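Local coordinates for fanconi-associated nuclease 1 homolog (Pseudomonas aeruginosa, PDB 5Y7Q), which belongs to the Fanconi-associated nuclease 1 family, joining regions of HTH, SAP and VRR-NUC type in one largely helical chain, and is bound to DNA, at residues A[93-97]-A[135-140]; A[401-407]-A[527-533]; A[312-316]-A[331-335]; A[195-199]-A[239-243]. All coordinates share one frame; numbering follows the deposited sequence.

Interaction 1 (A[93-97]-A[135-140]); sequences TLFRE and LLKKDE. With nucleotides of chain D.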
# COMPACT_ATOMS: atom_id res chain seq x y z
N THR A 93 -9.98 13.23 17.82
CA THR A 93 -9.94 13.08 19.26
C THR A 93 -11.07 13.80 20.01
O THR A 93 -11.22 13.59 21.21
CB THR A 93 -8.55 13.52 19.74
OG1 THR A 93 -8.21 12.81 20.93
CG2 THR A 93 -8.50 15.01 19.98
N LEU A 94 -11.92 14.57 19.33
CA LEU A 94 -12.91 15.45 19.96
C LEU A 94 -14.33 14.98 19.65
O LEU A 94 -14.66 14.73 18.49
CB LEU A 94 -12.74 16.88 19.47
CG LEU A 94 -11.39 17.55 19.72
CD1 LEU A 94 -11.21 18.75 18.77
CD2 LEU A 94 -11.26 17.96 21.20
N PHE A 95 -15.17 14.88 20.68
CA PHE A 95 -16.52 14.38 20.52
C PHE A 95 -17.50 15.20 21.34
O PHE A 95 -17.16 15.74 22.39
CB PHE A 95 -16.62 12.90 20.93
CG PHE A 95 -15.66 12.02 20.18
CD1 PHE A 95 -14.45 11.68 20.73
CD2 PHE A 95 -15.95 11.60 18.89
CE1 PHE A 95 -13.56 10.91 20.04
CE2 PHE A 95 -15.06 10.83 18.20
CZ PHE A 95 -13.86 10.48 18.77
N ARG A 96 -18.72 15.32 20.82
CA ARG A 96 -19.82 15.95 21.52
C ARG A 96 -20.66 14.87 22.16
O ARG A 96 -20.96 13.86 21.52
CB ARG A 96 -20.71 16.76 20.57
CG ARG A 96 -20.05 17.88 19.81
CD ARG A 96 -20.99 18.37 18.70
NE ARG A 96 -22.33 18.75 19.18
CZ ARG A 96 -22.92 19.93 18.98
NH1 ARG A 96 -22.31 20.90 18.30
NH2 ARG A 96 -24.15 20.15 19.45
N GLU A 97 -21.07 15.08 23.41
CA GLU A 97 -21.81 14.04 24.14
C GLU A 97 -22.94 13.42 23.31
O GLU A 97 -23.14 12.20 23.33
CB GLU A 97 -22.36 14.62 25.45
CG GLU A 97 -23.02 13.59 26.33
CD GLU A 97 -23.35 14.14 27.69
OE1 GLU A 97 -24.55 14.38 27.97
OE2 GLU A 97 -22.41 14.34 28.49
N LEU A 135 -16.26 20.66 15.92
CA LEU A 135 -17.34 20.24 16.80
C LEU A 135 -18.70 20.86 16.43
O LEU A 135 -19.73 20.23 16.62
CB LEU A 135 -16.98 20.59 18.25
CG LEU A 135 -15.81 19.76 18.78
CD1 LEU A 135 -14.97 20.57 19.75
CD2 LEU A 135 -16.33 18.49 19.42
N LEU A 136 -18.72 22.06 15.85
CA LEU A 136 -19.95 22.84 15.80
C LEU A 136 -20.62 22.81 14.43
O LEU A 136 -19.97 22.59 13.39
CB LEU A 136 -19.67 24.29 16.17
CG LEU A 136 -19.92 24.59 17.64
CD1 LEU A 136 -19.68 26.04 17.92
CD2 LEU A 136 -21.35 24.26 17.86
N LYS A 137 -21.94 22.97 14.44
CA LYS A 137 -22.71 23.14 13.21
C LYS A 137 -22.54 24.55 12.65
O LYS A 137 -22.24 25.50 13.38
CB LYS A 137 -24.19 22.86 13.45
CG LYS A 137 -24.57 21.40 13.54
CD LYS A 137 -26.04 21.27 13.97
CE LYS A 137 -26.58 19.86 13.73
NZ LYS A 137 -26.74 19.55 12.28
N LYS A 138 -22.75 24.69 11.33
CA LYS A 138 -22.55 25.98 10.67
C LYS A 138 -23.60 26.99 11.08
O LYS A 138 -23.33 28.19 11.07
CB LYS A 138 -22.53 25.82 9.15
CG LYS A 138 -22.21 27.12 8.41
CD LYS A 138 -22.36 27.01 6.89
CE LYS A 138 -22.29 28.38 6.21
NZ LYS A 138 -22.34 28.29 4.72
N ASP A 139 -24.81 26.54 11.42
CA ASP A 139 -25.81 27.46 11.96
C ASP A 139 -25.35 28.06 13.28
O ASP A 139 -25.29 29.28 13.44
CB ASP A 139 -27.14 26.75 12.14
CG ASP A 139 -27.97 26.75 10.88
OD1 ASP A 139 -28.08 27.82 10.24
OD2 ASP A 139 -28.51 25.67 10.53
N GLU A 140 -25.02 27.19 14.24
CA GLU A 140 -24.52 27.65 15.53
C GLU A 140 -23.34 28.59 15.37
O GLU A 140 -23.26 29.62 16.05
CB GLU A 140 -24.14 26.44 16.39
CG GLU A 140 -24.85 25.16 15.99
CD GLU A 140 -24.71 24.08 17.04
OE1 GLU A 140 -24.73 24.43 18.24
OE2 GLU A 140 -24.56 22.88 16.67
P DA D 20 -22.70 21.57 9.40
OP1 DA D 20 -21.58 21.93 10.31
OP2 DA D 20 -24.09 22.00 9.64
O5' DA D 20 -22.30 22.06 7.97
C5' DA D 20 -22.75 21.31 6.92
C4' DA D 20 -21.80 21.37 5.76
O4' DA D 20 -22.29 20.45 4.78
C3' DA D 20 -21.81 22.70 5.04
O3' DA D 20 -20.72 22.75 4.12
C2' DA D 20 -23.16 22.62 4.33
C1' DA D 20 -23.24 21.12 3.97
N9 DA D 20 -24.56 20.51 4.18
C8 DA D 20 -25.39 20.66 5.25
N7 DA D 20 -26.50 19.98 5.15
C5 DA D 20 -26.40 19.34 3.93
C6 DA D 20 -27.26 18.46 3.22
N6 DA D 20 -28.46 18.06 3.69
N1 DA D 20 -26.84 18.01 2.01
C2 DA D 20 -25.65 18.42 1.56
N3 DA D 20 -24.77 19.23 2.13
C4 DA D 20 -25.20 19.66 3.32
P DC D 19 -25.70 16.51 12.44
OP1 DC D 19 -24.96 17.05 13.61
OP2 DC D 19 -27.17 16.67 12.31
O5' DC D 19 -25.02 17.17 11.16
C5' DC D 19 -23.66 16.91 10.90
C4' DC D 19 -23.17 17.73 9.73
O4' DC D 19 -23.56 17.11 8.48
C3' DC D 19 -23.70 19.15 9.68
O3' DC D 19 -22.67 19.98 9.20
C2' DC D 19 -24.85 19.05 8.68
C1' DC D 19 -24.31 18.03 7.70
N1 DC D 19 -25.35 17.25 7.02
C2 DC D 19 -25.08 16.74 5.75
O2 DC D 19 -23.99 16.98 5.24
N3 DC D 19 -26.03 16.00 5.13
C4 DC D 19 -27.19 15.77 5.74
N4 DC D 19 -28.11 15.04 5.09
C5 DC D 19 -27.48 16.28 7.04
C6 DC D 19 -26.53 17.01 7.64
P DA D 21 -20.19 24.14 3.50
OP1 DA D 21 -18.71 24.16 3.50
OP2 DA D 21 -20.97 25.24 4.13
O5' DA D 21 -20.63 24.06 1.98
C5' DA D 21 -21.92 24.44 1.64
C4' DA D 21 -22.32 23.85 0.32
O4' DA D 21 -23.19 22.72 0.56
C3' DA D 21 -23.07 24.83 -0.55
O3' DA D 21 -22.57 24.85 -1.86
C2' DA D 21 -24.52 24.35 -0.51
C1' DA D 21 -24.44 22.91 -0.07
N9 DA D 21 -25.50 22.58 0.89
C8 DA D 21 -25.63 23.07 2.16
N7 DA D 21 -26.71 22.64 2.78
C5 DA D 21 -27.33 21.84 1.85
C6 DA D 21 -28.52 21.09 1.90
N6 DA D 21 -29.32 21.03 2.97
N1 DA D 21 -28.86 20.39 0.79
C2 DA D 21 -28.06 20.44 -0.28
N3 DA D 21 -26.92 21.11 -0.44
C4 DA D 21 -26.61 21.79 0.67
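Arg96 and Leu135 lie at the centre of a contact that joins strand 94-96, an outer strand of a small antiparallel sheet, to the turn between helices 129-135 and 138-144, within the SAP-type region. It illustrates how one arginine can pack its methylene part on a leucine while its guanidinium bonds to a helix end and to acids. On the apolar side, Leu135 CD2 lies 3.8 Å from Arg96 CG and 3.9 Å from Leu94 CB, the Arg96 and Leu135 chains running alongside each other, oppositely directed. Leu127 of strand 126-127 touches both Leu94 and Leu135.

The polar end depends on a bend in the arginine chain (chi3 54°), which swings the guanidinium round to the end of helix 129-135. There NH1 of Arg96 donates to Leu135 O at 3.2 Å, nearly straight at 163°, with the oxygen in the guanidinium plane but the donor above the carbonyl plane. A positive group here would probably suit the partly negative C-terminal end of helix 129-135. The charge pairing is divided: Glu182 forms a salt bridge with NH2 of Arg96, while Glu140 OE2 meets NH1 of Arg96 obliquely at 3.4 Å in a salt bridge whose hydrogen bond is weak. Glu140 OE2 also receives a weak bond from the backbone N of Lys137, the N-cap residue of helix 138-144.

That helix start faces the nucleic acid. Lys138 N makes weak bonds to OP1 (3.2 Å) and OP2 (3.4 Å) of DA20 of chain D. Lys137, bent at its last torsion, donates a hydrogen bond from NZ to O5' of DC19 of chain D at 3.1 Å.

Interaction 2 (A[401-407]-A[527-533]); sequences CAVHYVE and PDLIQFW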
# COMPACT_ATOMS: atom_id res chain seq x y z
N CYS A 401 -12.18 -18.44 -30.88
CA CYS A 401 -11.17 -17.63 -30.22
C CYS A 401 -11.77 -16.97 -28.99
O CYS A 401 -12.83 -16.35 -29.08
CB CYS A 401 -10.61 -16.57 -31.17
SG CYS A 401 -9.11 -15.80 -30.58
N ALA A 402 -11.10 -17.12 -27.85
CA ALA A 402 -11.57 -16.54 -26.59
C ALA A 402 -10.54 -15.53 -26.11
O ALA A 402 -9.35 -15.86 -26.00
CB ALA A 402 -11.77 -17.60 -25.52
N VAL A 403 -10.96 -14.31 -25.83
CA VAL A 403 -10.03 -13.24 -25.50
C VAL A 403 -10.38 -12.69 -24.13
O VAL A 403 -11.55 -12.39 -23.85
CB VAL A 403 -10.05 -12.13 -26.56
CG1 VAL A 403 -8.93 -11.16 -26.32
CG2 VAL A 403 -9.94 -12.74 -27.93
N HIS A 404 -9.37 -12.57 -23.28
CA HIS A 404 -9.54 -12.13 -21.90
C HIS A 404 -8.65 -10.93 -21.60
O HIS A 404 -7.49 -10.87 -22.03
CB HIS A 404 -9.23 -13.27 -20.96
CG HIS A 404 -10.11 -14.46 -21.18
ND1 HIS A 404 -11.35 -14.59 -20.60
CD2 HIS A 404 -9.93 -15.56 -21.93
CE1 HIS A 404 -11.90 -15.73 -20.98
NE2 HIS A 404 -11.05 -16.34 -21.78
N TYR A 405 -9.22 -9.98 -20.87
CA TYR A 405 -8.50 -8.81 -20.39
C TYR A 405 -8.03 -9.14 -18.98
O TYR A 405 -8.83 -9.16 -18.04
CB TYR A 405 -9.44 -7.60 -20.43
CG TYR A 405 -8.80 -6.26 -20.16
CD1 TYR A 405 -9.55 -5.10 -20.17
CD2 TYR A 405 -7.44 -6.15 -19.92
CE1 TYR A 405 -8.97 -3.87 -19.93
CE2 TYR A 405 -6.85 -4.94 -19.68
CZ TYR A 405 -7.61 -3.79 -19.68
OH TYR A 405 -7.00 -2.58 -19.43
N VAL A 406 -6.73 -9.37 -18.83
CA VAL A 406 -6.17 -9.99 -17.63
C VAL A 406 -5.02 -9.18 -17.05
O VAL A 406 -4.97 -8.98 -15.84
CB VAL A 406 -5.74 -11.43 -17.93
CG1 VAL A 406 -6.96 -12.27 -18.02
CG2 VAL A 406 -4.93 -11.47 -19.20
N GLU A 407 -4.00 -8.88 -17.85
CA GLU A 407 -2.92 -7.93 -17.52
C GLU A 407 -2.23 -8.29 -16.21
O GLU A 407 -2.37 -7.63 -15.18
CB GLU A 407 -3.40 -6.47 -17.52
CG GLU A 407 -4.44 -6.04 -16.50
CD GLU A 407 -4.67 -4.53 -16.52
OE1 GLU A 407 -3.79 -3.80 -17.02
OE2 GLU A 407 -5.75 -4.09 -16.04
N PRO A 527 1.14 -8.24 -20.73
CA PRO A 527 0.22 -7.69 -21.73
C PRO A 527 -1.23 -7.62 -21.27
O PRO A 527 -1.71 -8.45 -20.50
CB PRO A 527 0.37 -8.68 -22.90
CG PRO A 527 1.78 -9.12 -22.77
CD PRO A 527 1.99 -9.29 -21.31
N ASP A 528 -1.95 -6.62 -21.81
CA ASP A 528 -3.34 -6.41 -21.44
C ASP A 528 -4.16 -7.67 -21.62
O ASP A 528 -4.89 -8.09 -20.72
CB ASP A 528 -3.97 -5.28 -22.26
CG ASP A 528 -3.29 -3.93 -22.05
OD1 ASP A 528 -3.04 -3.53 -20.88
OD2 ASP A 528 -3.03 -3.25 -23.07
N LEU A 529 -4.03 -8.30 -22.79
CA LEU A 529 -4.96 -9.34 -23.20
C LEU A 529 -4.24 -10.66 -23.39
O LEU A 529 -3.03 -10.73 -23.61
CB LEU A 529 -5.67 -8.99 -24.52
CG LEU A 529 -6.43 -7.68 -24.67
CD1 LEU A 529 -7.04 -7.65 -26.06
CD2 LEU A 529 -7.50 -7.50 -23.64
N ILE A 530 -5.04 -11.71 -23.34
CA ILE A 530 -4.57 -13.03 -23.70
C ILE A 530 -5.69 -13.73 -24.49
O ILE A 530 -6.86 -13.68 -24.10
CB ILE A 530 -4.14 -13.81 -22.44
CG1 ILE A 530 -3.47 -15.14 -22.84
CG2 ILE A 530 -5.35 -13.95 -21.46
CD1 ILE A 530 -2.63 -15.83 -21.74
N GLN A 531 -5.35 -14.33 -25.62
CA GLN A 531 -6.35 -15.03 -26.39
C GLN A 531 -5.97 -16.50 -26.52
O GLN A 531 -4.79 -16.85 -26.64
CB GLN A 531 -6.60 -14.40 -27.77
CG GLN A 531 -5.47 -13.62 -28.39
CD GLN A 531 -5.69 -13.41 -29.89
OE1 GLN A 531 -6.78 -13.69 -30.41
NE2 GLN A 531 -4.66 -12.94 -30.59
N PHE A 532 -6.99 -17.35 -26.45
CA PHE A 532 -6.86 -18.78 -26.48
C PHE A 532 -7.61 -19.34 -27.67
O PHE A 532 -8.70 -18.86 -28.03
CB PHE A 532 -7.39 -19.42 -25.19
CG PHE A 532 -6.65 -19.00 -23.95
CD1 PHE A 532 -5.34 -19.40 -23.73
CD2 PHE A 532 -7.28 -18.21 -22.98
CE1 PHE A 532 -4.67 -19.01 -22.58
CE2 PHE A 532 -6.61 -17.83 -21.84
CZ PHE A 532 -5.31 -18.22 -21.64
N TRP A 533 -7.01 -20.35 -28.28
CA TRP A 533 -7.66 -21.18 -29.29
C TRP A 533 -7.67 -22.57 -28.67
O TRP A 533 -6.66 -23.31 -28.77
CB TRP A 533 -6.92 -21.13 -30.62
CG TRP A 533 -6.86 -19.77 -31.33
CD1 TRP A 533 -7.73 -19.30 -32.28
CD2 TRP A 533 -5.85 -18.75 -31.19
NE1 TRP A 533 -7.33 -18.06 -32.73
CE2 TRP A 533 -6.18 -17.70 -32.09
CE3 TRP A 533 -4.70 -18.62 -30.39
CZ2 TRP A 533 -5.40 -16.54 -32.20
CZ3 TRP A 533 -3.93 -17.45 -30.51
CH2 TRP A 533 -4.29 -16.43 -31.40
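Asp528 and Val406 show how an antiparallel pairing can be carried on beyond the regular strands: Asp528 O accepts the backbone N of Val406 at 2.9 Å, the bond lying nearly along the carbonyl axis. The same oxygen sits at the edge of the Tyr405 ring, 3.3 Å from CD2, while Asp528 CB runs alongside that ring. OD2 of Asp528 takes the backbone N of Val544, while OD1 lies near the like-charged OE1 of Glu407.

Cys401 occupies the other end. Its SG, anti to the backbone N (chi1 -166°), comes over one face of the Trp533 indole, 3.6 Å from NE1 and displaced toward the rim, a sulfur-aromatic contact. Between these ends Leu529 bends its CD2 back against Tyr405 CB, 3.8 Å away, and its CD1 toward Val403 CG1. Ala402 with Phe532 and His404 with Ile530 are the hydrogen-bonded pairs that hold the backbones together.

The sequence Pro527-Asp528, followed by Glu543 on the next strand, is consistent with the PD-(D/E)xK fold of VRR-NUC domains. Strand 402-405 borders the mixed sheet and 529-533 lies between it and 538-545; helix 388-396 packs against the face bearing Val403 and Leu529, and helix 493-502 against that bearing His404 and Phe532.

Interaction 3 (A[312-316]-A[331-335]); sequences RLRAI and LAREA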
# COMPACT_ATOMS: atom_id res chain seq x y z
N ARG A 312 19.26 5.02 -7.23
CA ARG A 312 20.52 5.37 -7.90
C ARG A 312 20.26 6.01 -9.25
O ARG A 312 20.86 7.05 -9.59
CB ARG A 312 21.37 4.11 -8.06
CG ARG A 312 22.84 4.35 -8.28
CD ARG A 312 23.38 3.16 -9.02
NE ARG A 312 24.30 2.31 -8.27
CZ ARG A 312 24.49 1.01 -8.50
NH1 ARG A 312 23.81 0.37 -9.44
NH2 ARG A 312 25.37 0.34 -7.77
N LEU A 313 19.36 5.42 -10.03
CA LEU A 313 18.96 5.99 -11.31
C LEU A 313 18.47 7.42 -11.15
O LEU A 313 18.87 8.32 -11.90
CB LEU A 313 17.87 5.12 -11.91
CG LEU A 313 17.88 4.80 -13.38
CD1 LEU A 313 19.29 4.74 -13.84
CD2 LEU A 313 17.20 3.44 -13.53
N ARG A 314 17.58 7.65 -10.18
CA ARG A 314 17.07 9.00 -9.97
C ARG A 314 18.19 9.96 -9.56
O ARG A 314 18.11 11.15 -9.83
CB ARG A 314 15.95 8.99 -8.93
CG ARG A 314 14.77 8.05 -9.18
CD ARG A 314 14.18 8.17 -10.58
NE ARG A 314 14.08 9.55 -11.06
CZ ARG A 314 13.97 9.90 -12.34
NH1 ARG A 314 13.94 8.96 -13.30
NH2 ARG A 314 13.89 11.19 -12.66
N ALA A 315 19.24 9.46 -8.92
CA ALA A 315 20.35 10.34 -8.58
C ALA A 315 21.16 10.71 -9.83
O ALA A 315 21.51 11.89 -10.02
CB ALA A 315 21.24 9.70 -7.51
N ILE A 316 21.47 9.73 -10.69
CA ILE A 316 22.14 10.06 -11.96
C ILE A 316 21.32 11.10 -12.72
O ILE A 316 21.83 12.16 -13.12
CB ILE A 316 22.35 8.80 -12.82
CG1 ILE A 316 23.19 7.78 -12.07
CG2 ILE A 316 23.00 9.16 -14.13
CD1 ILE A 316 22.91 6.36 -12.47
N LEU A 331 28.79 8.12 -11.79
CA LEU A 331 27.83 7.28 -11.11
C LEU A 331 27.22 6.29 -12.09
O LEU A 331 27.04 5.11 -11.76
CB LEU A 331 26.75 8.15 -10.47
CG LEU A 331 25.75 7.42 -9.58
CD1 LEU A 331 26.47 6.45 -8.62
CD2 LEU A 331 24.93 8.43 -8.82
N ALA A 332 26.93 6.73 -13.31
CA ALA A 332 26.41 5.82 -14.31
C ALA A 332 27.39 4.68 -14.61
O ALA A 332 26.97 3.53 -14.81
CB ALA A 332 26.07 6.59 -15.58
N ARG A 333 28.69 4.96 -14.65
CA ARG A 333 29.62 3.87 -14.92
C ARG A 333 29.70 2.92 -13.73
O ARG A 333 29.71 1.69 -13.91
CB ARG A 333 31.00 4.42 -15.26
CG ARG A 333 31.17 4.82 -16.69
CD ARG A 333 32.65 4.93 -17.03
NE ARG A 333 33.44 3.92 -16.34
CZ ARG A 333 33.63 2.68 -16.80
NH1 ARG A 333 33.08 2.33 -17.97
NH2 ARG A 333 34.37 1.81 -16.10
N GLU A 334 29.74 3.49 -12.52
CA GLU A 334 29.63 2.72 -11.29
C GLU A 334 28.43 1.78 -11.35
O GLU A 334 28.57 0.57 -11.18
CB GLU A 334 29.51 3.70 -10.12
CG GLU A 334 29.60 3.15 -8.72
CD GLU A 334 29.49 4.27 -7.68
OE1 GLU A 334 29.95 5.40 -8.01
OE2 GLU A 334 28.93 4.05 -6.58
N ALA A 335 27.26 2.33 -11.66
CA ALA A 335 26.05 1.54 -11.66
C ALA A 335 26.11 0.44 -12.70
O ALA A 335 25.68 -0.69 -12.44
CB ALA A 335 24.85 2.43 -11.92
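Arg312 reaches Ala335 by sending CG away from its own backbone N (chi1 -160°) and then bending at chi3 (-112°), a course that lays one face of the guanidinium over the Ala335 backbone. Ala335 CA is 3.4 Å from NH1 of Arg312, toward the rim of the flat group, and the methyl CB touches CD lower down the arginine chain. The small alanine thus meets both the aliphatic and the planar parts of Arg312, whose NH1 goes on to a salt bridge with Glu344 of helix 342-358.

The second meeting is purely apolar. Leu331, its CG likewise opposite the backbone N, leans across Ile316, with Leu331 CG 3.6 Å from Ile316 CG1 and Leu331 CD2 3.7 Å from that same atom. Ile316 CD1 continues toward Ala332, ending 4.0 Å from its CA, and Ala315 CB meets Leu331 CD2 at 4.1 Å. No hydrogen bond spans the segments.

Leu351 of helix 342-358 rests on Ile316, and Leu348 of that helix on Ala335. The axes of 312-316 and 331-335 run 155° apart in direction and 10.1 Å apart at closest; the helices that carry them, 311-321 and 325-337, form an antiparallel helical hairpin, a common building unit of all-helical regions.

Interaction 4 (A[195-199]-A[239-243]); sequences RLRLM and VDAYL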
# COMPACT_ATOMS: atom_id res chain seq x y z
N ARG A 195 0.21 3.10 19.58
CA ARG A 195 1.37 2.26 19.83
C ARG A 195 0.95 0.81 20.04
O ARG A 195 1.64 -0.11 19.59
CB ARG A 195 2.17 2.78 21.02
CG ARG A 195 3.35 1.91 21.36
CD ARG A 195 4.18 2.44 22.50
NE ARG A 195 5.22 3.35 22.03
CZ ARG A 195 6.52 3.06 22.00
NH1 ARG A 195 6.97 1.88 22.41
NH2 ARG A 195 7.37 3.98 21.55
N LEU A 196 -0.21 0.59 20.68
CA LEU A 196 -0.67 -0.79 20.87
C LEU A 196 -1.11 -1.41 19.54
O LEU A 196 -0.73 -2.55 19.23
CB LEU A 196 -1.80 -0.86 21.88
CG LEU A 196 -1.59 -0.45 23.35
CD1 LEU A 196 -2.96 -0.43 24.03
CD2 LEU A 196 -0.62 -1.36 24.13
N ARG A 197 -1.88 -0.67 18.75
CA ARG A 197 -2.28 -1.09 17.41
C ARG A 197 -1.07 -1.50 16.56
O ARG A 197 -1.06 -2.57 15.94
CB ARG A 197 -3.03 0.06 16.73
CG ARG A 197 -3.91 -0.37 15.59
CD ARG A 197 -4.98 0.67 15.35
NE ARG A 197 -4.41 2.00 15.19
CZ ARG A 197 -3.83 2.44 14.08
NH1 ARG A 197 -3.76 1.64 13.03
NH2 ARG A 197 -3.32 3.65 14.03
N LEU A 198 -0.05 -0.65 16.52
CA LEU A 198 1.11 -0.95 15.70
C LEU A 198 1.87 -2.13 16.27
O LEU A 198 2.40 -2.95 15.51
CB LEU A 198 1.98 0.30 15.56
CG LEU A 198 3.47 -0.00 15.40
CD1 LEU A 198 3.81 -0.28 13.94
CD2 LEU A 198 4.37 1.07 15.99
N MET A 199 1.91 -2.29 17.59
CA MET A 199 2.55 -3.49 18.12
C MET A 199 1.81 -4.77 17.70
O MET A 199 2.44 -5.78 17.36
CB MET A 199 2.67 -3.41 19.64
CG MET A 199 4.03 -2.97 20.11
SD MET A 199 4.06 -2.82 21.90
CE MET A 199 2.86 -1.51 22.06
N VAL A 239 9.91 -0.37 17.56
CA VAL A 239 8.63 0.32 17.65
C VAL A 239 8.85 1.84 17.68
O VAL A 239 8.28 2.58 16.86
CB VAL A 239 7.85 -0.14 18.89
CG1 VAL A 239 6.48 0.54 18.95
CG2 VAL A 239 7.74 -1.66 18.92
N ASP A 240 9.68 2.31 18.62
CA ASP A 240 9.99 3.74 18.68
C ASP A 240 10.37 4.30 17.30
O ASP A 240 9.91 5.38 16.91
CB ASP A 240 11.14 4.01 19.67
CG ASP A 240 10.76 3.71 21.11
OD1 ASP A 240 9.56 3.75 21.43
OD2 ASP A 240 11.67 3.46 21.94
N ALA A 241 11.18 3.56 16.54
CA ALA A 241 11.66 4.09 15.28
C ALA A 241 10.55 4.14 14.25
O ALA A 241 10.42 5.14 13.53
CB ALA A 241 12.84 3.26 14.76
N TYR A 242 9.77 3.06 14.12
CA TYR A 242 8.63 3.08 13.20
C TYR A 242 7.74 4.28 13.47
O TYR A 242 7.31 4.98 12.55
CB TYR A 242 7.82 1.77 13.33
CG TYR A 242 6.90 1.42 12.18
CD1 TYR A 242 5.76 2.16 11.92
CD2 TYR A 242 7.15 0.31 11.38
CE1 TYR A 242 4.91 1.83 10.86
CE2 TYR A 242 6.31 -0.03 10.32
CZ TYR A 242 5.18 0.73 10.07
OH TYR A 242 4.32 0.41 9.02
N LEU A 243 7.50 4.56 14.77
CA LEU A 243 6.69 5.72 15.12
C LEU A 243 7.37 7.01 14.70
O LEU A 243 6.70 7.96 14.26
CB LEU A 243 6.40 5.73 16.61
CG LEU A 243 5.36 4.67 16.97
CD1 LEU A 243 5.25 4.55 18.46
CD2 LEU A 243 4.02 5.00 16.32
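Tyr242 turns one ring face to Leu198, and the guanidinium of Arg195 turns one of its faces to Val239. On the tyrosine the contact is a CH-pi interaction: Leu198 CD1 stands 3.8 Å from the ring centroid and only 15° from the normal. On the arginine, Val239 CG1 lies toward the rim, 3.7 Å from NH1 of Arg195. At the edge of that group is the carboxylate of Asp240; the two are modelled as a salt bridge, but the NH2 and OD1 atoms are placed too close, which makes the details doubtful.

The other branch of Leu198, CD2, fits between Val239 CG1 at 3.7 Å and Leu243 CG at 3.9 Å, while Met199 CG crosses toward Val239 CG2. Leu243 CD1 also approaches Arg195, 3.8 Å from its NE.

The axes of 195-199 and 239-243, on helices 190-201 and 236-253, lie 111° apart, so they touch only over a short length. Trp274 and Leu275 of helix 273-292 touch Tyr242 as well. The chemistry is therefore a leucine, with valine, leucine and aromatic neighbours, bordered by the charged pair Arg195 and Asp240; Arg236 brings a second positive charge close to Arg195, which a nearby carboxylate would probably offset, though the placement of Asp240 is doubtful.

In the fold
Followed from the N terminus, the four contacts close one after another, with none nested in or crossing its neighbour. Interaction 1 closes a loop of 37 residues and ties the HTH-type region to the SAP-type region. Interaction 4 comes next, bringing helices 190-201 and 236-253 together across 39 residues; its nearest atoms are about 12 Å from those of interaction 1. Interaction 3 closes the shortest loop, 14 residues, between consecutive helices. Interaction 2 spans the longest, 119 residues, and brings strand 402-405 to the sheet of the VRR-NUC region. Interactions 1 and 2 lie on opposite sides of the chain's centre, their own centres about 54 Å apart.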